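Local coordinates for protein oxidoreductase (Listeria innocua, PDB 3E18) that binds NAD and probably acts as an oxidoreductase of the GFO/IDH/MocA family, though its substrate is not known, at residues K4-V9 against N310-L315; E31-F36 against L61-V66; E80-A85 against K90-E95; A301-S306 against E320-N325. All coordinates share one frame; numbering follows the deposited sequence.

Contacts 1, 2 and 3 share one parallel Rossmann sheet, and contact 4 lies beside it among late loops. Contacts 1 and 2 have centres about 12 Å apart and meet where strands 6-11 and 30-36 run as neighbours. Contact 3 lies about 14 Å from contact 1, centre to centre; F311 and L315 of helix 307-315 rest on H91 and V93 there. That same helix ties contact 1 to contact 4, since the N310 side chain reaches the backbone of 320-325. F36 of contact 2 meets the adenine of NAD, and E95 of contact 3 the nicotinamide and its ribose, whereas L303 in contact 4 keeps its side chain about 14 Å from the cofactor.

Contact 1. Residues K4-V9 against N310-L315; sequences KKYQLV and NFVDVL
Y6, whose ring meets V312 and L315, is bracketed in the chain by the two partners of a short side-chain bond: Q7 NE2 donates to K5 O at 2.9 Å, the carbonyl lying almost in the amide plane of Q7 while the donor stands well above the carbonyl plane. Strand 6-11 opens the Rossmann fold, and helix 307-315, some 300 residues later, returns to cover part of the sheet. With CG anti to the carbonyl carbon (chi1 -70°), Y6 carries its ring out toward that helix. L315 answers from over one face: its CD1 sits 3.6 Å from the centroid of the Y6 ring, only 9° off the normal, a clear CH-pi contact. The two side chains run antiparallel, and L315 CB also comes within 3.6 Å of Y6 CZ. V312 approaches the ring at a slant, its CG1 4.0 Å from Y6 CE2. L315 serves a second ring with its remaining methyl: CD2 lies 3.8 Å above the plane of F311, offset toward the rim.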
# COMPACT_ATOMS: atom_id res chain seq x y z
N LYS A 4 50.92 -0.91 -7.84
CA LYS A 4 50.05 -1.45 -8.89
C LYS A 4 48.63 -0.83 -9.00
O LYS A 4 47.63 -1.55 -8.95
CB LYS A 4 49.89 -2.96 -8.68
CG LYS A 4 51.13 -3.80 -8.89
CD LYS A 4 50.75 -5.23 -9.26
CE LYS A 4 49.80 -5.86 -8.24
NZ LYS A 4 49.35 -7.24 -8.60
N LYS A 5 48.55 0.49 -9.18
CA LYS A 5 47.27 1.18 -9.17
C LYS A 5 46.56 1.18 -10.52
O LYS A 5 47.12 1.62 -11.53
CB LYS A 5 47.43 2.62 -8.67
CG LYS A 5 47.33 2.77 -7.16
CD LYS A 5 47.08 4.22 -6.77
CE LYS A 5 46.52 4.35 -5.36
NZ LYS A 5 47.46 3.83 -4.32
N TYR A 6 45.31 0.70 -10.53
CA TYR A 6 44.46 0.78 -11.72
C TYR A 6 44.08 2.22 -12.01
O TYR A 6 43.72 2.96 -11.10
CB TYR A 6 43.20 -0.03 -11.54
CG TYR A 6 43.42 -1.51 -11.54
CD1 TYR A 6 43.60 -2.21 -12.73
CD2 TYR A 6 43.43 -2.23 -10.35
CE1 TYR A 6 43.79 -3.59 -12.74
CE2 TYR A 6 43.62 -3.62 -10.34
CZ TYR A 6 43.80 -4.28 -11.54
OH TYR A 6 43.98 -5.65 -11.54
N GLN A 7 44.13 2.60 -13.28
CA GLN A 7 43.82 3.95 -13.71
C GLN A 7 42.43 3.98 -14.30
O GLN A 7 42.14 3.29 -15.29
CB GLN A 7 44.84 4.40 -14.75
CG GLN A 7 46.29 4.26 -14.29
CD GLN A 7 46.60 5.10 -13.08
OE1 GLN A 7 46.40 6.31 -13.08
NE2 GLN A 7 47.10 4.45 -12.02
N LEU A 8 41.57 4.80 -13.69
CA LEU A 8 40.17 4.96 -14.09
C LEU A 8 39.97 6.31 -14.74
O LEU A 8 40.44 7.31 -14.21
CB LEU A 8 39.26 4.85 -12.86
CG LEU A 8 37.76 5.04 -13.10
CD1 LEU A 8 37.16 3.70 -13.53
CD2 LEU A 8 37.10 5.54 -11.85
N VAL A 9 39.27 6.36 -15.88
CA VAL A 9 38.86 7.64 -16.45
C VAL A 9 37.35 7.85 -16.25
O VAL A 9 36.55 6.94 -16.49
CB VAL A 9 39.28 7.79 -17.94
CG1 VAL A 9 38.60 9.01 -18.60
CG2 VAL A 9 40.81 7.89 -18.05
N ASN A 310 35.77 -3.64 -3.90
CA ASN A 310 35.30 -4.90 -4.48
C ASN A 310 35.58 -5.00 -5.99
O ASN A 310 35.96 -6.06 -6.49
CB ASN A 310 33.82 -5.10 -4.22
CG ASN A 310 33.30 -6.37 -4.84
OD1 ASN A 310 32.37 -6.35 -5.64
ND2 ASN A 310 33.94 -7.47 -4.51
N PHE A 311 35.34 -3.91 -6.71
CA PHE A 311 35.65 -3.80 -8.15
C PHE A 311 37.13 -4.13 -8.42
O PHE A 311 37.43 -4.93 -9.29
CB PHE A 311 35.30 -2.39 -8.67
CG PHE A 311 35.67 -2.17 -10.13
CD1 PHE A 311 34.98 -2.82 -11.15
CD2 PHE A 311 36.70 -1.28 -10.47
CE1 PHE A 311 35.33 -2.61 -12.50
CE2 PHE A 311 37.04 -1.06 -11.81
CZ PHE A 311 36.36 -1.73 -12.82
N VAL A 312 38.03 -3.52 -7.64
CA VAL A 312 39.48 -3.82 -7.70
C VAL A 312 39.79 -5.28 -7.40
O VAL A 312 40.57 -5.92 -8.13
CB VAL A 312 40.29 -2.86 -6.81
CG1 VAL A 312 41.77 -3.24 -6.79
CG2 VAL A 312 40.17 -1.46 -7.33
N ASP A 313 39.16 -5.82 -6.37
CA ASP A 313 39.33 -7.23 -5.99
C ASP A 313 38.87 -8.17 -7.10
O ASP A 313 39.43 -9.26 -7.26
CB ASP A 313 38.54 -7.54 -4.71
CG ASP A 313 39.14 -6.91 -3.45
OD1 ASP A 313 40.27 -6.36 -3.49
OD2 ASP A 313 38.45 -6.95 -2.40
N VAL A 314 37.83 -7.77 -7.84
CA VAL A 314 37.35 -8.50 -9.01
C VAL A 314 38.39 -8.43 -10.14
O VAL A 314 38.73 -9.44 -10.75
CB VAL A 314 35.95 -8.00 -9.48
CG1 VAL A 314 35.60 -8.53 -10.86
CG2 VAL A 314 34.89 -8.42 -8.48
N LEU A 315 38.94 -7.23 -10.37
CA LEU A 315 40.00 -7.04 -11.37
C LEU A 315 41.26 -7.85 -11.07
O LEU A 315 41.91 -8.34 -11.99
CB LEU A 315 40.40 -5.55 -11.48
CG LEU A 315 39.38 -4.50 -11.93
CD1 LEU A 315 40.06 -3.19 -12.35
CD2 LEU A 315 38.47 -5.01 -13.03

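Contact 2. Residues E31-F36 against L61-V66. With NAD (nicotinamide-adenine-dinucleotide), chain E.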
# COMPACT_ATOMS: atom_id res chain seq x y z
N GLU A 31 43.10 4.81 -8.95
CA GLU A 31 43.08 6.27 -8.94
C GLU A 31 42.39 6.82 -10.18
O GLU A 31 42.16 6.09 -11.15
CB GLU A 31 44.50 6.82 -8.77
CG GLU A 31 45.38 6.73 -9.99
CD GLU A 31 46.73 7.41 -9.79
OE1 GLU A 31 47.60 6.82 -9.10
OE2 GLU A 31 46.92 8.53 -10.34
N VAL A 32 42.03 8.11 -10.12
CA VAL A 32 41.41 8.78 -11.25
C VAL A 32 42.52 9.31 -12.14
O VAL A 32 43.25 10.22 -11.76
CB VAL A 32 40.48 9.94 -10.81
CG1 VAL A 32 39.85 10.58 -12.02
CG2 VAL A 32 39.41 9.44 -9.84
N HIS A 33 42.64 8.71 -13.31
CA HIS A 33 43.66 9.11 -14.28
C HIS A 33 43.28 10.39 -14.98
O HIS A 33 44.14 11.18 -15.38
CB HIS A 33 43.84 8.01 -15.32
CG HIS A 33 45.13 8.09 -16.07
ND1 HIS A 33 46.33 7.65 -15.56
CD2 HIS A 33 45.40 8.56 -17.32
CE1 HIS A 33 47.29 7.85 -16.45
NE2 HIS A 33 46.75 8.39 -17.52
N GLY A 34 41.97 10.61 -15.13
CA GLY A 34 41.47 11.77 -15.82
C GLY A 34 39.99 11.74 -16.16
O GLY A 34 39.24 10.87 -15.69
N VAL A 35 39.58 12.70 -16.98
CA VAL A 35 38.17 13.00 -17.21
C VAL A 35 37.90 13.27 -18.70
O VAL A 35 38.65 13.99 -19.35
CB VAL A 35 37.73 14.25 -16.39
CG1 VAL A 35 36.36 14.75 -16.83
CG2 VAL A 35 37.73 13.96 -14.90
N PHE A 36 36.81 12.70 -19.22
CA PHE A 36 36.23 13.18 -20.47
C PHE A 36 34.77 13.59 -20.29
O PHE A 36 34.00 12.90 -19.61
CB PHE A 36 36.34 12.14 -21.59
CG PHE A 36 35.66 12.57 -22.87
CD1 PHE A 36 36.19 13.62 -23.63
CD2 PHE A 36 34.47 11.98 -23.28
CE1 PHE A 36 35.55 14.06 -24.78
CE2 PHE A 36 33.83 12.40 -24.44
CZ PHE A 36 34.37 13.44 -25.19
N LEU A 61 40.16 5.89 -24.96
CA LEU A 61 40.18 4.47 -25.30
C LEU A 61 41.47 4.04 -26.01
O LEU A 61 41.85 2.88 -25.96
CB LEU A 61 38.96 4.14 -26.14
CG LEU A 61 37.56 4.32 -25.53
CD1 LEU A 61 36.58 3.53 -26.36
CD2 LEU A 61 37.48 3.90 -24.06
N ALA A 62 42.13 5.00 -26.66
CA ALA A 62 43.44 4.76 -27.28
C ALA A 62 44.59 4.79 -26.27
O ALA A 62 45.70 4.30 -26.56
CB ALA A 62 43.69 5.77 -28.39
N ASP A 63 44.34 5.36 -25.09
CA ASP A 63 45.37 5.48 -24.05
C ASP A 63 45.68 4.15 -23.37
O ASP A 63 44.84 3.62 -22.64
CB ASP A 63 44.95 6.54 -23.02
CG ASP A 63 46.12 7.07 -22.20
OD1 ASP A 63 47.17 6.41 -22.12
OD2 ASP A 63 45.98 8.16 -21.61
N GLU A 64 46.89 3.63 -23.59
CA GLU A 64 47.36 2.38 -22.98
C GLU A 64 47.48 2.45 -21.46
O GLU A 64 47.47 1.41 -20.78
CB GLU A 64 48.70 1.93 -23.58
CG GLU A 64 48.58 0.91 -24.71
CD GLU A 64 49.93 0.52 -25.33
OE1 GLU A 64 50.95 0.46 -24.60
OE2 GLU A 64 49.96 0.25 -26.56
N LYS A 65 47.63 3.66 -20.92
CA LYS A 65 47.71 3.87 -19.48
C LYS A 65 46.38 3.67 -18.75
O LYS A 65 46.36 3.47 -17.53
CB LYS A 65 48.25 5.27 -19.17
CG LYS A 65 49.76 5.38 -19.12
CD LYS A 65 50.29 6.16 -20.30
CE LYS A 65 51.26 7.25 -19.85
NZ LYS A 65 52.28 6.77 -18.87
N VAL A 66 45.27 3.73 -19.49
CA VAL A 66 43.92 3.60 -18.92
C VAL A 66 43.54 2.13 -18.76
O VAL A 66 43.66 1.36 -19.71
CB VAL A 66 42.88 4.34 -19.78
CG1 VAL A 66 41.44 4.12 -19.26
CG2 VAL A 66 43.22 5.84 -19.83
PA NAD E . 24.29 15.11 -15.35
O1A NAD E . 24.49 15.92 -14.13
O2A NAD E . 23.39 15.72 -16.34
O5B NAD E . 25.71 14.77 -16.01
C5B NAD E . 25.87 13.96 -17.16
C4B NAD E . 27.14 14.41 -17.86
O4B NAD E . 27.44 13.57 -18.96
C3B NAD E . 26.99 15.83 -18.41
O3B NAD E . 28.06 16.62 -17.95
C2B NAD E . 27.06 15.64 -19.91
O2B NAD E . 27.67 16.73 -20.57
C1B NAD E . 27.86 14.36 -20.05
N9A NAD E . 27.62 13.64 -21.31
C8A NAD E . 26.43 13.52 -21.99
N7A NAD E . 26.65 12.77 -23.09
C5A NAD E . 27.96 12.41 -23.12
C6A NAD E . 28.71 11.66 -24.02
N6A NAD E . 28.09 11.00 -24.99
N1A NAD E . 30.06 11.46 -23.77
C2A NAD E . 30.66 12.01 -22.66
N3A NAD E . 29.91 12.76 -21.77
C4A NAD E . 28.58 12.96 -22.00
O3 NAD E . 23.73 13.65 -14.92
PN NAD E . 23.95 12.97 -13.49
O1N NAD E . 22.85 13.36 -12.57
O2N NAD E . 25.36 13.10 -13.06
O5D NAD E . 23.67 11.40 -13.85
C5D NAD E . 24.45 10.68 -14.79
C4D NAD E . 24.26 9.16 -14.56
O4D NAD E . 24.47 8.85 -13.20
C3D NAD E . 22.86 8.68 -14.88
O3D NAD E . 22.92 7.35 -15.38
C2D NAD E . 22.15 8.63 -13.54
O2D NAD E . 21.18 7.61 -13.53
C1D NAD E . 23.30 8.30 -12.60
N1N NAD E . 23.14 8.75 -11.19
C2N NAD E . 23.26 7.79 -10.22
C3N NAD E . 23.13 8.09 -8.87
C7N NAD E . 23.50 7.05 -7.87
O7N NAD E . 23.19 7.26 -6.52
N7N NAD E . 24.13 5.93 -8.25
C4N NAD E . 22.91 9.42 -8.49
C5N NAD E . 22.81 10.41 -9.47
C6N NAD E . 22.93 10.06 -10.82
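Strand 30-36 leads into the adenine end of the NAD pocket, and before it gets there H33 brings its imidazole up to the turn of D63, K65 and V66, whose atoms meet the ring obliquely. The turn is a type I beta turn from D63 to V66, closed by V66 N bonding to D63 O at 3.2 Å. An Asx turn is built into it: D63 OD1 accepts from K65 N at 3.0 Å, met from above the carboxylate plane. This bond and that of OD2 with the hydroxyl of Y54 together hold the carboxylate in its rotation. H33 has CG anti to its own backbone nitrogen (chi1 -161°), and this sends the ring across to the turn. H33 NE2 comes to 3.8 Å from K65 CB, and H33 CD2 to 4.3 Å from V66 CG2, so the meeting is one of van der Waals packing. In Rossmann terms, the second strand of the fold, at the margin of the sheet, is here packed against the link between helix 57-62 and the third strand, 68-71. The D63 carboxylate stands 79° to the imidazole plane, with D63 OD2 4.2 Å from H33 NE2. ND1 of H33 is hydrogen-bonded to OE1 of Q7. The carbonyls of D63 and V66 both bond NZ of K90, which ties the turn to the residue just ahead of strand 91-95. At the far end of the strand, F36 CE2 lies 3.7 Å from C2A of NAD, which sits obliquely to the phenyl ring.

Contact 3. Residues E80-A85 against K90-E95; sequences ELAISA and KHVVCE. With NAD (nicotinamide-adenine-dinucleotide), chain E.
A85 and K90 are joined by the one hydrogen bond between the segments: K90 N donates to A85 O at 3.0 Å with an angle of 154°. It links the last turn of helix 78-87 to the residue just before strand 91-95, across a connection of four residues, and K90 CB lies just 3.3 Å from A85 O. Within the helix, E80 O is gripped twice, by S84 N and by S84 OG, which reach it from opposite faces of the carbonyl plane; the hydroxyl is thereby turned back onto the helix backbone. Apolar packing does the rest. V92 splits its branches between two alanines: CG2, beside the backbone nitrogen, comes to 3.7 Å from A85 CB, while CG1, anti to that nitrogen (chi1 172°), lies 4.2 Å from A82 CB. Such small side chains let the helix settle close to the sheet. This is the helix and second strand of the beta-alpha-beta unit 68-71, 78-87 and 91-95 of the Rossmann fold, and I71 and F119, from the strands on either side, also pack against A82 and V92. The cofactor is met by E95, the last residue of 90-95, with which the Glu-Lys-Pro sequence characteristic of this family begins. E95 OE1 accepts from the carboxamide N7N of NAD at 2.9 Å, a nearly straight bond of 163°, and E95 CG passes 3.4 Å from the ribose oxygen O4D of NAD. The other carboxylate oxygen, OE2, is hydrogen-bonded to H20 NE2 and H122 ND1, consistent with second-shell rings that orient the acid.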
# COMPACT_ATOMS: atom_id res chain seq x y z
N GLU A 80 26.41 2.27 -25.71
CA GLU A 80 27.41 2.51 -26.76
C GLU A 80 28.79 2.77 -26.16
O GLU A 80 29.79 2.22 -26.64
CB GLU A 80 26.99 3.67 -27.68
CG GLU A 80 27.98 3.96 -28.83
CD GLU A 80 27.51 5.09 -29.76
OE1 GLU A 80 26.52 4.91 -30.50
OE2 GLU A 80 28.17 6.15 -29.75
N LEU A 81 28.84 3.62 -25.13
CA LEU A 81 30.09 3.95 -24.46
C LEU A 81 30.71 2.74 -23.75
O LEU A 81 31.93 2.59 -23.76
CB LEU A 81 29.90 5.11 -23.47
CG LEU A 81 29.34 6.40 -24.07
CD1 LEU A 81 29.08 7.46 -22.99
CD2 LEU A 81 30.22 6.97 -25.16
N ALA A 82 29.87 1.90 -23.15
CA ALA A 82 30.34 0.68 -22.49
C ALA A 82 30.90 -0.33 -23.48
O ALA A 82 31.99 -0.84 -23.27
CB ALA A 82 29.24 0.03 -21.64
N ILE A 83 30.15 -0.61 -24.55
CA ILE A 83 30.62 -1.57 -25.56
C ILE A 83 31.91 -1.06 -26.22
O ILE A 83 32.86 -1.81 -26.36
CB ILE A 83 29.51 -1.91 -26.59
CG1 ILE A 83 28.39 -2.72 -25.91
CG2 ILE A 83 30.09 -2.64 -27.83
CD1 ILE A 83 27.16 -2.96 -26.77
N SER A 84 31.97 0.23 -26.53
CA SER A 84 33.21 0.85 -27.03
C SER A 84 34.40 0.66 -26.10
O SER A 84 35.50 0.36 -26.56
CB SER A 84 33.02 2.34 -27.28
OG SER A 84 32.18 2.52 -28.39
N ALA A 85 34.20 0.87 -24.80
CA ALA A 85 35.29 0.75 -23.84
C ALA A 85 35.74 -0.70 -23.73
O ALA A 85 36.94 -0.99 -23.76
CB ALA A 85 34.89 1.29 -22.48
N LYS A 90 39.12 -2.04 -22.07
CA LYS A 90 38.95 -1.34 -20.80
C LYS A 90 37.84 -2.01 -20.01
O LYS A 90 36.80 -2.35 -20.57
CB LYS A 90 38.56 0.12 -21.05
CG LYS A 90 39.69 1.14 -21.16
CD LYS A 90 40.85 0.72 -22.03
CE LYS A 90 41.69 1.91 -22.46
NZ LYS A 90 43.09 1.49 -22.77
N HIS A 91 38.08 -2.20 -18.71
CA HIS A 91 37.02 -2.58 -17.77
C HIS A 91 36.06 -1.40 -17.62
O HIS A 91 36.42 -0.24 -17.89
CB HIS A 91 37.61 -2.97 -16.41
CG HIS A 91 38.65 -4.05 -16.46
ND1 HIS A 91 38.34 -5.38 -16.65
CD2 HIS A 91 39.99 -4.00 -16.30
CE1 HIS A 91 39.45 -6.10 -16.63
NE2 HIS A 91 40.46 -5.29 -16.42
N VAL A 92 34.83 -1.69 -17.19
CA VAL A 92 33.79 -0.65 -17.16
C VAL A 92 33.01 -0.66 -15.86
O VAL A 92 32.54 -1.71 -15.42
CB VAL A 92 32.78 -0.82 -18.34
CG1 VAL A 92 31.59 0.11 -18.19
CG2 VAL A 92 33.46 -0.61 -19.68
N VAL A 93 32.90 0.52 -15.25
CA VAL A 93 31.89 0.75 -14.23
C VAL A 93 30.83 1.66 -14.86
O VAL A 93 31.15 2.72 -15.42
CB VAL A 93 32.44 1.39 -12.91
CG1 VAL A 93 31.30 1.60 -11.89
CG2 VAL A 93 33.51 0.51 -12.28
N CYS A 94 29.58 1.23 -14.79
CA CYS A 94 28.49 1.99 -15.37
C CYS A 94 27.46 2.38 -14.31
O CYS A 94 27.00 1.55 -13.54
CB CYS A 94 27.83 1.20 -16.48
SG CYS A 94 26.61 2.11 -17.43
N GLU A 95 27.11 3.65 -14.28
CA GLU A 95 26.02 4.12 -13.44
C GLU A 95 24.66 3.48 -13.74
O GLU A 95 24.39 3.05 -14.86
CB GLU A 95 25.89 5.63 -13.54
CG GLU A 95 26.68 6.36 -12.46
CD GLU A 95 26.24 6.00 -11.03
OE1 GLU A 95 25.21 5.31 -10.83
OE2 GLU A 95 26.94 6.41 -10.09
PA NAD E . 24.29 15.11 -15.35
O1A NAD E . 24.49 15.92 -14.13
O2A NAD E . 23.39 15.72 -16.34
O5B NAD E . 25.71 14.77 -16.01
C5B NAD E . 25.87 13.96 -17.16
C4B NAD E . 27.14 14.41 -17.86
O4B NAD E . 27.44 13.57 -18.96
C3B NAD E . 26.99 15.83 -18.41
O3B NAD E . 28.06 16.62 -17.95
C2B NAD E . 27.06 15.64 -19.91
O2B NAD E . 27.67 16.73 -20.57
C1B NAD E . 27.86 14.36 -20.05
N9A NAD E . 27.62 13.64 -21.31
C8A NAD E . 26.43 13.52 -21.99
N7A NAD E . 26.65 12.77 -23.09
C5A NAD E . 27.96 12.41 -23.12
C6A NAD E . 28.71 11.66 -24.02
N6A NAD E . 28.09 11.00 -24.99
N1A NAD E . 30.06 11.46 -23.77
C2A NAD E . 30.66 12.01 -22.66
N3A NAD E . 29.91 12.76 -21.77
C4A NAD E . 28.58 12.96 -22.00
O3 NAD E . 23.73 13.65 -14.92
PN NAD E . 23.95 12.97 -13.49
O1N NAD E . 22.85 13.36 -12.57
O2N NAD E . 25.36 13.10 -13.06
O5D NAD E . 23.67 11.40 -13.85
C5D NAD E . 24.45 10.68 -14.79
C4D NAD E . 24.26 9.16 -14.56
O4D NAD E . 24.47 8.85 -13.20
C3D NAD E . 22.86 8.68 -14.88
O3D NAD E . 22.92 7.35 -15.38
C2D NAD E . 22.15 8.63 -13.54
O2D NAD E . 21.18 7.61 -13.53
C1D NAD E . 23.30 8.30 -12.60
N1N NAD E . 23.14 8.75 -11.19
C2N NAD E . 23.26 7.79 -10.22
C3N NAD E . 23.13 8.09 -8.87
C7N NAD E . 23.50 7.05 -7.87
O7N NAD E . 23.19 7.26 -6.52
N7N NAD E . 24.13 5.93 -8.25
C4N NAD E . 22.91 9.42 -8.49
C5N NAD E . 22.81 10.41 -9.47
C6N NAD E . 22.93 10.06 -10.82

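Contact 4. Residues A301-S306 against E320-N325; sequences AKLAPS and EPIVQN
I322 and L303 meet through torsions that spread the isoleucine branches over the opposing loop. In I322, CG1 is anti to the carbonyl carbon (chi1 -71°) and the chain runs on extended to CD1 (chi2 167°), while CG2 takes the place anti to the backbone nitrogen. L303 has its CG anti to the backbone nitrogen too (chi1 -167°), and the two side chains pass alongside each other in opposite senses. The branches divide the work. I322 CG2 meets L303 CD1 at 4.1 Å, whereas I322 CD1 reaches farther along the loop, lying 3.8 Å from A304 O and the same distance from P305 O. A looser touch comes from P305 CD, 4.2 Å from I322 CD1. A cis peptide bond between A304 and P305 kinks the chain where this methyl settles. No hydrogen bond crosses between the segments; the polar ties come from around them. P305 O is bonded by the indole NE1 of W127, whose side chain also packs on L303 and I322, and I322 N is held by OD1 of N310. The site of N124, an NAD-binding residue, is about 9 Å away, measured between its side chain and that of L303. Both loops run into helices, 307-315 and 325-344, and each ends in an N-cap residue, S306 and Q324; S306 OG bonds N309 N in the classic serine N-cap.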
# COMPACT_ATOMS: atom_id res chain seq x y z
N ALA A 301 23.62 -4.83 9.14
CA ALA A 301 24.48 -5.90 8.65
C ALA A 301 25.74 -5.32 7.99
O ALA A 301 25.78 -4.14 7.63
CB ALA A 301 23.72 -6.77 7.65
N LYS A 302 26.78 -6.14 7.85
CA LYS A 302 27.98 -5.66 7.18
C LYS A 302 27.90 -5.95 5.67
O LYS A 302 27.54 -7.05 5.27
CB LYS A 302 29.24 -6.30 7.80
CG LYS A 302 29.47 -5.93 9.26
CD LYS A 302 29.83 -4.46 9.40
CE LYS A 302 29.81 -4.01 10.85
NZ LYS A 302 29.90 -2.52 10.92
N LEU A 303 28.18 -4.94 4.85
CA LEU A 303 28.46 -5.19 3.43
C LEU A 303 29.87 -4.72 3.12
O LEU A 303 30.15 -3.51 3.06
CB LEU A 303 27.42 -4.53 2.49
CG LEU A 303 27.46 -5.00 1.02
CD1 LEU A 303 27.43 -6.53 0.89
CD2 LEU A 303 26.35 -4.40 0.21
N ALA A 304 30.76 -5.69 2.94
CA ALA A 304 32.20 -5.41 2.85
C ALA A 304 32.87 -6.16 1.71
O ALA A 304 32.54 -7.33 1.45
CB ALA A 304 32.89 -5.71 4.19
N PRO A 305 33.84 -5.51 1.03
CA PRO A 305 34.33 -4.15 1.21
C PRO A 305 33.45 -3.16 0.47
O PRO A 305 32.36 -3.53 0.02
CB PRO A 305 35.72 -4.20 0.57
CG PRO A 305 35.59 -5.22 -0.50
CD PRO A 305 34.57 -6.23 -0.03
N SER A 306 33.91 -1.91 0.34
CA SER A 306 33.22 -0.89 -0.43
C SER A 306 33.07 -1.34 -1.88
O SER A 306 33.74 -2.28 -2.32
CB SER A 306 34.00 0.43 -0.37
OG SER A 306 35.16 0.41 -1.21
N GLU A 320 34.71 -12.61 -5.78
CA GLU A 320 33.51 -12.56 -6.63
C GLU A 320 32.92 -11.15 -6.57
O GLU A 320 33.10 -10.45 -5.57
CB GLU A 320 32.48 -13.59 -6.16
CG GLU A 320 32.92 -15.05 -6.27
CD GLU A 320 32.67 -15.68 -7.64
OE1 GLU A 320 32.88 -15.01 -8.68
OE2 GLU A 320 32.26 -16.86 -7.68
N PRO A 321 32.22 -10.70 -7.64
CA PRO A 321 31.53 -9.41 -7.53
C PRO A 321 30.35 -9.41 -6.55
O PRO A 321 29.61 -10.40 -6.47
CB PRO A 321 31.05 -9.15 -8.97
CG PRO A 321 31.03 -10.49 -9.63
CD PRO A 321 32.06 -11.33 -8.97
N ILE A 322 30.19 -8.31 -5.81
CA ILE A 322 29.01 -8.12 -4.95
C ILE A 322 27.79 -7.78 -5.84
O ILE A 322 26.74 -8.44 -5.74
CB ILE A 322 29.25 -7.03 -3.86
CG1 ILE A 322 30.24 -7.56 -2.80
CG2 ILE A 322 27.94 -6.60 -3.19
CD1 ILE A 322 30.79 -6.49 -1.87
N VAL A 323 27.94 -6.77 -6.69
CA VAL A 323 26.91 -6.43 -7.69
C VAL A 323 27.14 -7.30 -8.92
O VAL A 323 28.02 -7.02 -9.73
CB VAL A 323 26.97 -4.93 -8.09
CG1 VAL A 323 25.81 -4.61 -9.04
CG2 VAL A 323 26.89 -4.03 -6.87
N GLN A 324 26.36 -8.37 -9.04
CA GLN A 324 26.50 -9.32 -10.12
C GLN A 324 25.63 -8.90 -11.29
O GLN A 324 24.53 -8.39 -11.09
CB GLN A 324 26.11 -10.72 -9.63
CG GLN A 324 26.99 -11.17 -8.49
CD GLN A 324 27.10 -12.67 -8.38
OE1 GLN A 324 27.73 -13.32 -9.22
NE2 GLN A 324 26.51 -13.23 -7.33
N ASN A 325 26.13 -9.10 -12.51
CA ASN A 325 25.44 -8.63 -13.72
C ASN A 325 24.11 -9.32 -13.95
O ASN A 325 23.16 -8.70 -14.42
CB ASN A 325 26.35 -8.76 -14.94
CG ASN A 325 27.44 -7.71 -14.97
OD1 ASN A 325 27.24 -6.59 -14.50
ND2 ASN A 325 28.59 -8.06 -15.52